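Local coordinates for protein probable CoA-transferase alpha subunit (Rhodococcus jostii, PDB 6COJ) that probably acts on coenzyme A thioesters, as a coenzyme A transferase-family subunit that holds a spirocyclic lactone acyl-coenzyme A in its pocket, at residues M34-G39 with A179-L184; D61-T66 with K83-F88; A111-D116 with R146-E151. The protein carries 1 engineered substitution. One frame throughout, in Å; residues are numbered along the deposited sequence.

Interaction 1: M34-G39 with A179-L184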
loop_
_atom_site.group_PDB
_atom_site.type_symbol
_atom_site.label_atom_id
_atom_site.label_comp_id
_atom_site.label_asym_id
_atom_site.label_seq_id
_atom_site.Cartn_x
_atom_site.Cartn_y
_atom_site.Cartn_z
ATOM N N MET A 34 5.883 -7.404 26.710
ATOM C CA MET A 34 5.921 -6.678 25.449
ATOM C C MET A 34 4.745 -7.059 24.567
ATOM O O MET A 34 4.188 -8.160 24.661
ATOM C CB MET A 34 7.201 -6.998 24.683
ATOM C CG MET A 34 8.353 -6.114 25.049
ATOM S SD MET A 34 9.756 -6.521 24.010
ATOM C CE MET A 34 10.923 -5.264 24.526
ATOM N N THR A 35 4.372 -6.123 23.702
ATOM C CA THR A 35 3.531 -6.417 22.552
ATOM C C THR A 35 4.452 -6.747 21.381
ATOM O O THR A 35 5.285 -5.918 20.988
ATOM C CB THR A 35 2.648 -5.211 22.242
ATOM O OG1 THR A 35 1.753 -4.992 23.334
ATOM C CG2 THR A 35 1.836 -5.451 20.983
ATOM N N ILE A 36 4.331 -7.963 20.849
ATOM C CA ILE A 36 5.216 -8.451 19.798
ATOM C C ILE A 36 4.380 -8.852 18.591
ATOM O O ILE A 36 3.418 -9.619 18.722
ATOM C CB ILE A 36 6.075 -9.633 20.285
ATOM C CG1 ILE A 36 6.893 -9.205 21.505
ATOM C CG2 ILE A 36 6.985 -10.144 19.158
ATOM C CD1 ILE A 36 7.856 -10.269 22.001
ATOM N N GLY A 37 4.757 -8.341 17.423
ATOM C CA GLY A 37 4.151 -8.769 16.177
ATOM C C GLY A 37 5.004 -9.869 15.570
ATOM O O GLY A 37 6.230 -9.798 15.585
ATOM N N ILE A 38 4.346 -10.895 15.045
ATOM C CA ILE A 38 5.044 -12.011 14.418
ATOM C C ILE A 38 4.619 -12.088 12.960
ATOM O O ILE A 38 3.419 -12.143 12.658
ATOM C CB ILE A 38 4.782 -13.338 15.153
ATOM C CG1 ILE A 38 5.145 -13.195 16.629
ATOM C CG2 ILE A 38 5.590 -14.448 14.494
ATOM C CD1 ILE A 38 4.887 -14.436 17.444
ATOM N N GLY A 39 5.607 -12.091 12.065
ATOM C CA GLY A 39 5.376 -12.044 10.633
ATOM C C GLY A 39 4.884 -13.360 10.052
ATOM O O GLY A 39 4.387 -14.246 10.755
ATOM N N ALA A 179 7.984 -4.917 19.605
ATOM C CA ALA A 179 8.956 -5.641 18.800
ATOM C C ALA A 179 8.252 -6.366 17.666
ATOM O O ALA A 179 7.055 -6.663 17.736
ATOM C CB ALA A 179 9.761 -6.633 19.649
ATOM N N ALA A 180 9.010 -6.626 16.603
ATOM C CA ALA A 180 8.561 -7.470 15.503
ATOM C C ALA A 180 9.600 -8.552 15.262
ATOM O O ALA A 180 10.808 -8.296 15.334
ATOM C CB ALA A 180 8.372 -6.665 14.203
ATOM N N LEU A 181 9.117 -9.764 14.985
ATOM C CA LEU A 181 9.948 -10.908 14.611
ATOM C C LEU A 181 9.477 -11.367 13.239
ATOM O O LEU A 181 8.303 -11.709 13.068
ATOM C CB LEU A 181 9.786 -12.053 15.619
ATOM C CG LEU A 181 9.976 -11.710 17.095
ATOM C CD1 LEU A 181 9.623 -12.919 17.952
ATOM C CD2 LEU A 181 11.395 -11.256 17.360
ATOM N N VAL A 182 10.376 -11.346 12.250
ATOM C CA VAL A 182 10.037 -11.755 10.890
ATOM C C VAL A 182 11.172 -12.612 10.346
ATOM O O VAL A 182 12.318 -12.507 10.784
ATOM C CB VAL A 182 9.762 -10.552 9.948
ATOM C CG1 VAL A 182 8.608 -9.681 10.485
ATOM C CG2 VAL A 182 11.022 -9.708 9.756
ATOM N N HIS A 183 10.841 -13.464 9.370
ATOM C CA HIS A 183 11.812 -14.327 8.702
ATOM C C HIS A 183 11.731 -14.107 7.200
ATOM O O HIS A 183 10.641 -14.168 6.620
ATOM C CB HIS A 183 11.529 -15.805 8.983
ATOM C CG HIS A 183 12.564 -16.720 8.420
ATOM N ND1 HIS A 183 13.774 -16.937 9.047
ATOM C CD2 HIS A 183 12.588 -17.463 7.286
ATOM C CE1 HIS A 183 14.492 -17.788 8.331
ATOM N NE2 HIS A 183 13.793 -18.126 7.260
ATOM N N LEU A 184 12.880 -13.883 6.574
ATOM C CA LEU A 184 12.952 -13.633 5.141
ATOM C C LEU A 184 14.004 -14.533 4.498
ATOM O O LEU A 184 14.764 -15.237 5.170
ATOM C CB LEU A 184 13.208 -12.147 4.841
ATOM C CG LEU A 184 11.949 -11.301 5.050
ATOM C CD1 LEU A 184 12.281 -9.820 5.105
ATOM C CD2 LEU A 184 10.924 -11.566 3.936
#
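Gly-37 O is the best-held polar atom here, with two donors on it. Leu-181 N sends Gly-37 O a hydrogen bond of 2.9 Å that arrives almost along the C=O axis (167° at the oxygen), and Ala-180 CA adds a CA-H...O contact to the same Gly-37 O at 3.3 Å. Ala-179 O is held in the same double way, by a hydrogen bond from Gly-37 N (2.9 Å) in its carbonyl plane and by the CA-H of Ile-36. The row continues with Gly-39 N to Leu-181 O, also 2.9 Å. At the beginning of the pairing it is looser, Ala-179 N reaching Thr-35 O at 3.2 Å with an angle at the hydrogen of 151°. The segment axes approach to 4.6 Å and run 22° apart, the evidence for twisted parallel strands.

Ile-36 and Leu-181 share one face of the sheet. Ile-36 CG2, anti to the backbone N, crosses obliquely onto Leu-181 CG at 4.0 Å, while its CG1 branch leans to Ala-179 CB. Gly-39 lies under Val-182 CG1, and a CB built on Gly-39 would come within 2.8 Å of that methyl, so a side chain here would clash unless Val-182 moved.

This pairing belongs to the central parallel sheet of a Rossmann-like fold. Strand 35-38 is bonded on its other side to strand 62-65, through Ile-36 with Thr-63 and Val-65. Beyond 179-184 comes strand 213-217, where Leu-181 meets Phe-214, and Val-182 packs on Cys-207 of helix 203-208.

Interaction 2: D61-T66 with K83-F88. With F8G (S-{(3R,5R,9R)-1-[(2R,3S,4R,5R)-5-(6-amino-9H-purin-9-yl)-4-hydroxy-3-(phosphonooxy)tetrahydrofuran-2-yl]-3,5,9-trihydroxy-8,8-dimethyl-3,5-dioxido-10,14-dioxo-2,4,6-trioxa-11,15-diaza-3lambda~5~,5lambda~5~-diphosphaheptadecan-17-yl} (5R,10R)-7-hydroxy-10-methyl-2-oxo-1-oxaspiro[4.5]dec-6-ene-6-carbothioate (non-preferred name)), chain E.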
loop_
_atom_site.group_PDB
_atom_site.type_symbol
_atom_site.label_atom_id
_atom_site.label_comp_id
_atom_site.label_asym_id
_atom_site.label_seq_id
_atom_site.Cartn_x
_atom_site.Cartn_y
_atom_site.Cartn_z
ATOM N N ASP A 61 4.229 -13.387 29.418
ATOM C CA ASP A 61 3.216 -12.339 29.566
ATOM C C ASP A 61 3.148 -11.454 28.319
ATOM O O ASP A 61 3.063 -10.228 28.400
ATOM C CB ASP A 61 3.451 -11.520 30.841
ATOM C CG ASP A 61 2.345 -10.507 31.112
ATOM O OD1 ASP A 61 1.160 -10.817 30.864
ATOM O OD2 ASP A 61 2.672 -9.399 31.588
ATOM N N LEU A 62 3.179 -12.084 27.150
ATOM C CA LEU A 62 3.263 -11.354 25.892
ATOM C C LEU A 62 1.877 -11.020 25.363
ATOM O O LEU A 62 0.908 -11.757 25.557
ATOM C CB LEU A 62 3.995 -12.187 24.844
ATOM C CG LEU A 62 5.475 -12.448 25.153
ATOM C CD1 LEU A 62 6.081 -13.355 24.094
ATOM C CD2 LEU A 62 6.244 -11.132 25.253
ATOM N N THR A 63 1.794 -9.885 24.685
ATOM C CA THR A 63 0.650 -9.567 23.852
ATOM C C THR A 63 1.122 -9.780 22.421
ATOM O O THR A 63 2.101 -9.160 21.999
ATOM C CB THR A 63 0.216 -8.120 24.087
ATOM O OG1 THR A 63 -0.283 -7.988 25.427
ATOM C CG2 THR A 63 -0.884 -7.717 23.116
ATOM N N VAL A 64 0.477 -10.691 21.700
ATOM C CA VAL A 64 0.941 -11.116 20.379
ATOM C C VAL A 64 -0.014 -10.595 19.315
ATOM O O VAL A 64 -1.237 -10.733 19.448
ATOM C CB VAL A 64 1.090 -12.647 20.292
ATOM C CG1 VAL A 64 1.596 -13.045 18.910
ATOM C CG2 VAL A 64 2.058 -13.135 21.341
ATOM N N VAL A 65 0.549 -10.007 18.260
ATOM C CA VAL A 65 -0.201 -9.540 17.091
ATOM C C VAL A 65 0.269 -10.381 15.914
ATOM O O VAL A 65 1.462 -10.373 15.590
ATOM C CB VAL A 65 0.048 -8.048 16.814
ATOM C CG1 VAL A 65 -0.718 -7.607 15.581
ATOM C CG2 VAL A 65 -0.347 -7.204 18.019
ATOM N N THR A 66 -0.647 -11.115 15.283
ATOM C CA THR A 66 -0.185 -12.068 14.280
ATOM C C THR A 66 -1.338 -12.525 13.398
ATOM O O THR A 66 -2.501 -12.495 13.803
ATOM C CB THR A 66 0.462 -13.284 14.960
ATOM O OG1 THR A 66 1.068 -14.119 13.961
ATOM C CG2 THR A 66 -0.576 -14.091 15.752
ATOM N N LYS A 83 -2.476 -11.923 25.894
ATOM C CA LYS A 83 -3.470 -11.291 25.051
ATOM C C LYS A 83 -3.029 -11.489 23.610
ATOM O O LYS A 83 -1.830 -11.473 23.314
ATOM C CB LYS A 83 -3.562 -9.797 25.393
ATOM C CG LYS A 83 -4.728 -9.057 24.760
ATOM C CD LYS A 83 -4.835 -7.655 25.336
ATOM C CE LYS A 83 -6.038 -6.905 24.770
ATOM N NZ LYS A 83 -6.103 -5.478 25.216
ATOM N N ALA A 84 -3.992 -11.712 22.724
ATOM C CA ALA A 84 -3.666 -11.978 21.329
ATOM C C ALA A 84 -4.582 -11.184 20.416
ATOM O O ALA A 84 -5.804 -11.215 20.580
ATOM C CB ALA A 84 -3.756 -13.481 21.013
ATOM N N TYR A 85 -3.974 -10.481 19.457
ATOM C CA TYR A 85 -4.658 -9.776 18.382
ATOM C C TYR A 85 -4.373 -10.547 17.100
ATOM O O TYR A 85 -3.210 -10.679 16.714
ATOM C CB TYR A 85 -4.070 -8.371 18.239
ATOM C CG TYR A 85 -4.349 -7.416 19.381
ATOM C CD1 TYR A 85 -3.667 -7.516 20.588
ATOM C CD2 TYR A 85 -5.286 -6.400 19.242
ATOM C CE1 TYR A 85 -3.924 -6.638 21.633
ATOM C CE2 TYR A 85 -5.544 -5.513 20.278
ATOM C CZ TYR A 85 -4.856 -5.642 21.472
ATOM O OH TYR A 85 -5.092 -4.777 22.516
ATOM N N TYR A 86 -5.417 -11.042 16.429
ATOM C CA TYR A 86 -5.178 -11.895 15.263
ATOM C C TYR A 86 -6.383 -11.855 14.340
ATOM O O TYR A 86 -7.514 -11.621 14.783
ATOM C CB TYR A 86 -4.891 -13.357 15.679
ATOM C CG TYR A 86 -5.995 -13.945 16.541
ATOM C CD1 TYR A 86 -5.972 -13.806 17.922
ATOM C CD2 TYR A 86 -7.085 -14.587 15.964
ATOM C CE1 TYR A 86 -6.993 -14.314 18.713
ATOM C CE2 TYR A 86 -8.118 -15.082 16.745
ATOM C CZ TYR A 86 -8.070 -14.932 18.108
ATOM O OH TYR A 86 -9.084 -15.426 18.891
ATOM N N GLY A 87 -6.128 -12.122 13.057
ATOM C CA GLY A 87 -7.184 -12.205 12.068
ATOM C C GLY A 87 -7.688 -13.621 11.909
ATOM O O GLY A 87 -8.809 -13.846 11.444
ATOM N N PHE A 88 -6.854 -14.583 12.290
ATOM C CA PHE A 88 -7.204 -15.997 12.272
ATOM C C PHE A 88 -6.071 -16.738 12.960
ATOM O O PHE A 88 -5.014 -16.167 13.237
ATOM C CB PHE A 88 -7.356 -16.518 10.836
ATOM C CG PHE A 88 -6.090 -16.434 10.023
ATOM C CD1 PHE A 88 -5.142 -17.452 10.084
ATOM C CD2 PHE A 88 -5.853 -15.348 9.185
ATOM C CE1 PHE A 88 -3.966 -17.378 9.349
ATOM C CE2 PHE A 88 -4.685 -15.279 8.433
ATOM C CZ PHE A 88 -3.747 -16.290 8.517
HETATM C C4 F8G E . -19.256 -28.572 19.257
HETATM C C5 F8G E . -20.330 -27.589 19.459
HETATM C C6 F8G E . -20.348 -26.828 20.731
HETATM C C8 F8G E . -20.555 -28.552 17.507
HETATM N N1 F8G E . -19.385 -27.059 21.654
HETATM N N3 F8G E . -18.315 -28.768 20.211
HETATM C "C1'" F8G E . -18.578 -30.146 17.478
HETATM C C2 F8G E . -18.299 -28.035 21.480
HETATM C "C2'" F8G E . -19.278 -31.235 16.689
HETATM C "C3'" F8G E . -18.198 -31.622 15.705
HETATM C "C4'" F8G E . -17.555 -30.302 15.373
HETATM C "C5'" F8G E . -18.258 -29.672 14.190
HETATM C CAA F8G E . -10.610 -12.683 2.014
HETATM C CAB F8G E . -11.146 -14.034 2.420
HETATM C CAC F8G E . -10.494 -14.865 3.260
HETATM C CAD F8G E . -9.015 -14.672 3.561
HETATM C CAE F8G E . -8.431 -13.521 2.746
HETATM C CAF F8G E . -9.352 -12.319 2.774
HETATM C CAG F8G E . -11.224 -15.942 3.950
HETATM C CAI F8G E . -7.049 -13.106 3.229
HETATM C CAK F8G E . -8.142 -15.933 3.387
HETATM C CAL F8G E . -7.602 -16.355 4.765
HETATM C CAM F8G E . -8.199 -15.310 5.675
HETATM C CAQ F8G E . -13.186 -17.614 4.830
HETATM C CAR F8G E . -12.750 -18.930 4.209
HETATM C CAT F8G E . -13.995 -20.759 5.178
HETATM C CAU F8G E . -13.892 -22.012 6.028
HETATM C CAV F8G E . -15.230 -22.500 6.571
HETATM C CAX F8G E . -15.199 -24.901 6.700
HETATM C CAY F8G E . -15.096 -26.148 7.539
HETATM C CAZ F8G E . -16.460 -26.815 7.752
HETATM C CBA F8G E . -16.306 -27.942 8.763
HETATM C CBM F8G E . -17.439 -25.792 8.310
HETATM C CBN F8G E . -17.008 -27.416 6.463
HETATM N N6 F8G E . -21.316 -25.910 20.968
HETATM N N7 F8G E . -21.092 -27.629 18.347
HETATM N N9 F8G E . -19.469 -29.118 18.063
HETATM N NAS F8G E . -12.883 -20.033 5.130
HETATM N NAW F8G E . -15.066 -23.736 7.325
HETATM O "O2'" F8G E . -19.660 -32.339 17.513
HETATM O "O3'" F8G E . -17.191 -32.370 16.364
HETATM O "O4'" F8G E . -17.738 -29.488 16.529
HETATM O "O5'" F8G E . -18.028 -30.482 13.041
HETATM O OAH F8G E . -12.215 -14.337 1.932
HETATM O OAJ F8G E . -10.624 -16.638 4.761
HETATM O OAN F8G E . -8.126 -15.245 6.883
HETATM O OAO F8G E . -8.926 -14.317 4.934
HETATM O OBB F8G E . -15.740 -27.360 9.928
HETATM O OBD F8G E . -16.710 -28.610 11.977
HETATM O OBJ F8G E . -15.012 -20.445 4.573
HETATM O OBK F8G E . -15.382 -24.951 5.493
HETATM O OBL F8G E . -14.197 -27.081 6.921
HETATM O OBO F8G E . -14.538 -27.447 12.131
HETATM O OBP F8G E . -14.596 -29.517 10.726
HETATM O OBQ F8G E . -17.404 -30.657 10.557
HETATM O OBR F8G E . -19.133 -29.016 11.322
HETATM O OCI F8G E . -15.932 -34.506 16.884
HETATM O OCJ F8G E . -18.414 -34.490 16.820
HETATM O OCK F8G E . -17.105 -34.267 14.708
HETATM P PBC F8G E . -15.349 -28.288 11.180
HETATM P PBE F8G E . -17.833 -29.711 11.651
HETATM P PCH F8G E . -17.152 -33.959 16.186
HETATM S SAP F8G E . -12.850 -16.289 3.714
#
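Strand 62-65, helix 70-77 and strand 81-86 form a beta-alpha-beta unit, and this contact joins its two strands just before the chain reaches Phe-88 of the acyl-coenzyme A pocket. The segment axes diverge by only 6°, so the pairing is parallel and nearly untwisted. Its strongest grip is on Val-64 O, which takes a short hydrogen bond of 2.7 Å from Tyr-85 N, nearly along the C=O axis, and a CA-H...O contact from Ala-84. Val-64 N returns a bond to Lys-83 O (2.9 Å), and Thr-66 N one to Tyr-85 O (3.0 Å). The bond from Lys-83 N to Leu-62 O, at 3.4 Å, is weak.

On the face shared by Thr-63, Val-65, Lys-83 and Tyr-85, the Thr-63 methyl CG2, anti to its backbone N, touches the edge of the Tyr-85 ring at CE1 (3.6 Å). Val-65, paired with Tyr-85 and two residues on from Thr-63 on the same face, sets its CG2 against Tyr-85 CB. Thr-63 and Lys-83 lie side by side, and the lysine, extended beyond CG, lets NZ donate a 3.0 Å hydrogen bond to Tyr-85 OH. Both polar tips also bind Glu-151, which probably favours the charged forms of Lys-83 and the carboxylate.

Past the corner at Gly-87, Phe-88 holds CG in the crowded position between backbone N and carbonyl carbon (chi1 62°), and its CD2 lies 3.2 Å from OAN, the lactone carbonyl oxygen of F8G. The Phe-88 ring also meets Trp-41 and a basic side chain of another protein chain.

Within the sheet, strand 35-38 borders 62-65 on one flank, and strand 111-114 borders 81-86 on the other.

Interaction 3: A111-D116 with R146-E151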
loop_
_atom_site.group_PDB
_atom_site.type_symbol
_atom_site.label_atom_id
_atom_site.label_comp_id
_atom_site.label_asym_id
_atom_site.label_seq_id
_atom_site.Cartn_x
_atom_site.Cartn_y
_atom_site.Cartn_z
ATOM N N ALA A 111 -6.724 -13.488 26.674
ATOM C CA ALA A 111 -7.730 -12.514 26.280
ATOM C C ALA A 111 -7.527 -12.263 24.796
ATOM O O ALA A 111 -6.394 -12.049 24.356
ATOM C CB ALA A 111 -7.535 -11.211 27.053
ATOM N N VAL A 112 -8.598 -12.323 24.016
ATOM C CA VAL A 112 -8.469 -12.200 22.566
ATOM C C VAL A 112 -9.065 -10.892 22.070
ATOM O O VAL A 112 -10.133 -10.459 22.522
ATOM C CB VAL A 112 -8.999 -13.410 21.766
ATOM C CG1 VAL A 112 -8.284 -14.701 22.194
ATOM C CG2 VAL A 112 -10.502 -13.550 21.907
ATOM N N ARG A 113 -8.351 -10.266 21.133
ATOM C CA ARG A 113 -8.911 -9.205 20.306
ATOM C C ARG A 113 -8.917 -9.710 18.869
ATOM O O ARG A 113 -8.199 -9.204 17.991
ATOM C CB ARG A 113 -8.136 -7.905 20.482
ATOM C CG ARG A 113 -8.192 -7.355 21.902
ATOM C CD ARG A 113 -9.620 -6.969 22.336
ATOM N NE ARG A 113 -9.631 -6.468 23.707
ATOM C CZ ARG A 113 -9.839 -7.229 24.775
ATOM N NH1 ARG A 113 -10.087 -8.525 24.629
ATOM N NH2 ARG A 113 -9.812 -6.684 25.983
ATOM N N GLU A 114 -9.723 -10.742 18.651
ATOM C CA GLU A 114 -9.921 -11.325 17.337
ATOM C C GLU A 114 -10.543 -10.280 16.419
ATOM O O GLU A 114 -11.373 -9.469 16.846
ATOM C CB GLU A 114 -10.846 -12.535 17.505
ATOM C CG GLU A 114 -11.104 -13.320 16.239
ATOM C CD GLU A 114 -11.794 -14.638 16.519
ATOM O OE1 GLU A 114 -11.374 -15.337 17.459
ATOM O OE2 GLU A 114 -12.765 -14.966 15.808
ATOM N N MET A 115 -10.125 -10.282 15.157
ATOM C CA MET A 115 -10.578 -9.244 14.242
ATOM C C MET A 115 -10.606 -9.789 12.826
ATOM O O MET A 115 -10.011 -10.827 12.526
ATOM C CB MET A 115 -9.676 -8.009 14.326
ATOM C CG MET A 115 -8.277 -8.230 13.769
ATOM S SD MET A 115 -7.188 -6.811 14.045
ATOM C CE MET A 115 -6.276 -7.372 15.491
ATOM N N ASP A 116 -11.310 -9.080 11.945
ATOM C CA ASP A 116 -11.269 -9.446 10.535
ATOM C C ASP A 116 -9.826 -9.403 10.029
ATOM O O ASP A 116 -9.027 -8.569 10.458
ATOM C CB ASP A 116 -12.142 -8.498 9.715
ATOM C CG ASP A 116 -12.006 -8.737 8.230
ATOM O OD1 ASP A 116 -12.709 -9.627 7.697
ATOM O OD2 ASP A 116 -11.180 -8.046 7.603
ATOM N N ARG A 146 -17.896 -7.231 19.695
ATOM C CA ARG A 146 -17.976 -7.835 21.036
ATOM C C ARG A 146 -16.655 -8.371 21.542
ATOM O O ARG A 146 -16.426 -8.353 22.695
ATOM C CB ARG A 146 -18.988 -8.936 21.069
ATOM C CG ARG A 146 -20.389 -8.497 20.852
ATOM C CD ARG A 146 -21.358 -9.245 21.749
ATOM N NE ARG A 146 -21.458 -10.712 21.678
ATOM C CZ ARG A 146 -21.098 -11.522 22.679
ATOM N NH1 ARG A 146 -21.297 -12.815 22.575
ATOM N NH2 ARG A 146 -20.501 -11.052 23.788
ATOM N N PHE A 147 -15.814 -8.882 20.653
ATOM C CA PHE A 147 -14.475 -9.281 21.076
ATOM C C PHE A 147 -13.726 -8.109 21.702
ATOM O O PHE A 147 -12.965 -8.289 22.663
ATOM C CB PHE A 147 -13.668 -9.804 19.884
ATOM C CG PHE A 147 -13.924 -11.244 19.536
ATOM C CD1 PHE A 147 -13.600 -12.264 20.425
ATOM C CD2 PHE A 147 -14.433 -11.586 18.292
ATOM C CE1 PHE A 147 -13.820 -13.584 20.089
ATOM C CE2 PHE A 147 -14.649 -12.902 17.943
ATOM C CZ PHE A 147 -14.339 -13.915 18.847
ATOM N N TRP A 148 -13.916 -6.902 21.166
ATOM C CA TRP A 148 -13.133 -5.744 21.574
ATOM C C TRP A 148 -13.839 -4.838 22.564
ATOM O O TRP A 148 -13.163 -4.118 23.307
ATOM C CB TRP A 148 -12.801 -4.881 20.363
ATOM C CG TRP A 148 -11.815 -5.440 19.412
ATOM C CD1 TRP A 148 -11.953 -6.562 18.642
ATOM C CD2 TRP A 148 -10.543 -4.870 19.074
ATOM N NE1 TRP A 148 -10.836 -6.728 17.854
ATOM C CE2 TRP A 148 -9.958 -5.703 18.105
ATOM C CE3 TRP A 148 -9.836 -3.743 19.516
ATOM C CZ2 TRP A 148 -8.708 -5.436 17.552
ATOM C CZ3 TRP A 148 -8.586 -3.490 18.979
ATOM C CH2 TRP A 148 -8.039 -4.331 18.003
ATOM N N GLY A 149 -15.173 -4.829 22.577
ATOM C CA GLY A 149 -15.873 -3.849 23.393
ATOM C C GLY A 149 -15.409 -2.432 23.110
ATOM O O GLY A 149 -15.199 -2.039 21.953
ATOM N N ASP A 150 -15.203 -1.659 24.183
ATOM C CA ASP A 150 -14.882 -0.242 24.041
ATOM C C ASP A 150 -13.459 0.008 23.551
ATOM O O ASP A 150 -13.109 1.168 23.300
ATOM C CB ASP A 150 -15.155 0.514 25.348
ATOM C CG ASP A 150 -15.165 2.026 25.157
ATOM O OD1 ASP A 150 -15.861 2.505 24.232
ATOM O OD2 ASP A 150 -14.473 2.731 25.924
ATOM N N GLU A 151 -12.636 -1.030 23.405
ATOM C CA GLU A 151 -11.331 -0.859 22.774
ATOM C C GLU A 151 -11.454 -0.592 21.276
ATOM O O GLU A 151 -10.503 -0.089 20.667
ATOM C CB GLU A 151 -10.448 -2.088 23.032
ATOM C CG GLU A 151 -8.978 -1.868 22.674
ATOM C CD GLU A 151 -8.077 -3.056 22.956
ATOM O OE1 GLU A 151 -8.429 -3.924 23.790
ATOM O OE2 GLU A 151 -6.997 -3.105 22.334
HETATM O O HOH W 1 -9.746 -3.920 26.117
#
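Arg-113 carries much of this contact, beginning at CB, which sits over one face of the Trp-148 indole, 4.0 Å from the centroid of its five-membered ring. The chain bends at chi2 (-63°), and CD comes to Phe-147 O at 3.6 Å. Next, NE makes a salt bridge with Glu-151 OE1 (2.8 Å), whose carboxylate plane is turned 67° from the guanidinium. At the tip, NH1 turns back to its own strand and bonds Val-112 O (2.9 Å), while NH2 gives a hydrogen bond to a water (2.8 Å) that donates to Glu-151 OE1. These bonds fix the guanidinium's rotation. An alanine here would keep the CB on the indole but lose every polar bond of the guanidinium, and would probably leave Glu-151 less well balanced in charge.

Trp-148 NE1 bonds Glu-114 O at 3.0 Å, approaching from above the carbonyl plane, and Met-115 CE meets the indole edge at CZ2. Glu-114 CB lies over the centre of the Phe-147 ring, 3.7 Å from the centroid, a CH-pi contact.

Strand 111-114 is the outermost of the parallel sheet within this chain, bonded to strand 81-86; the end of helix 144-148 packs Trp-148 against Tyr-85 of that neighbour, and Glu-114 touches Arg-105 of helix 99-106 and hydrogen-bonds another protein chain.

In the fold
The three contacts sample one parallel sheet from middle to edge. Interaction 1 lies about 5 Å from the chain's centre and interaction 3 about 19 Å (centre to centre), though each is mainly buried. Interactions 1 and 2 are both strand pairings and share the join of 35-38 to 62-65, where Ile-36 N approaches Thr-63 O to 2.8 Å. Chemistry changes outward: interaction 1 is backbone bonds and aliphatic groups, interaction 2 adds aromatic and charged side chains, and interaction 3 relies on side-chain packing, a salt bridge and a water. Tyr-85 OH to Glu-151 OE2 (2.5 Å) and Tyr-86 OH to Glu-114 OE1 tie the last two together.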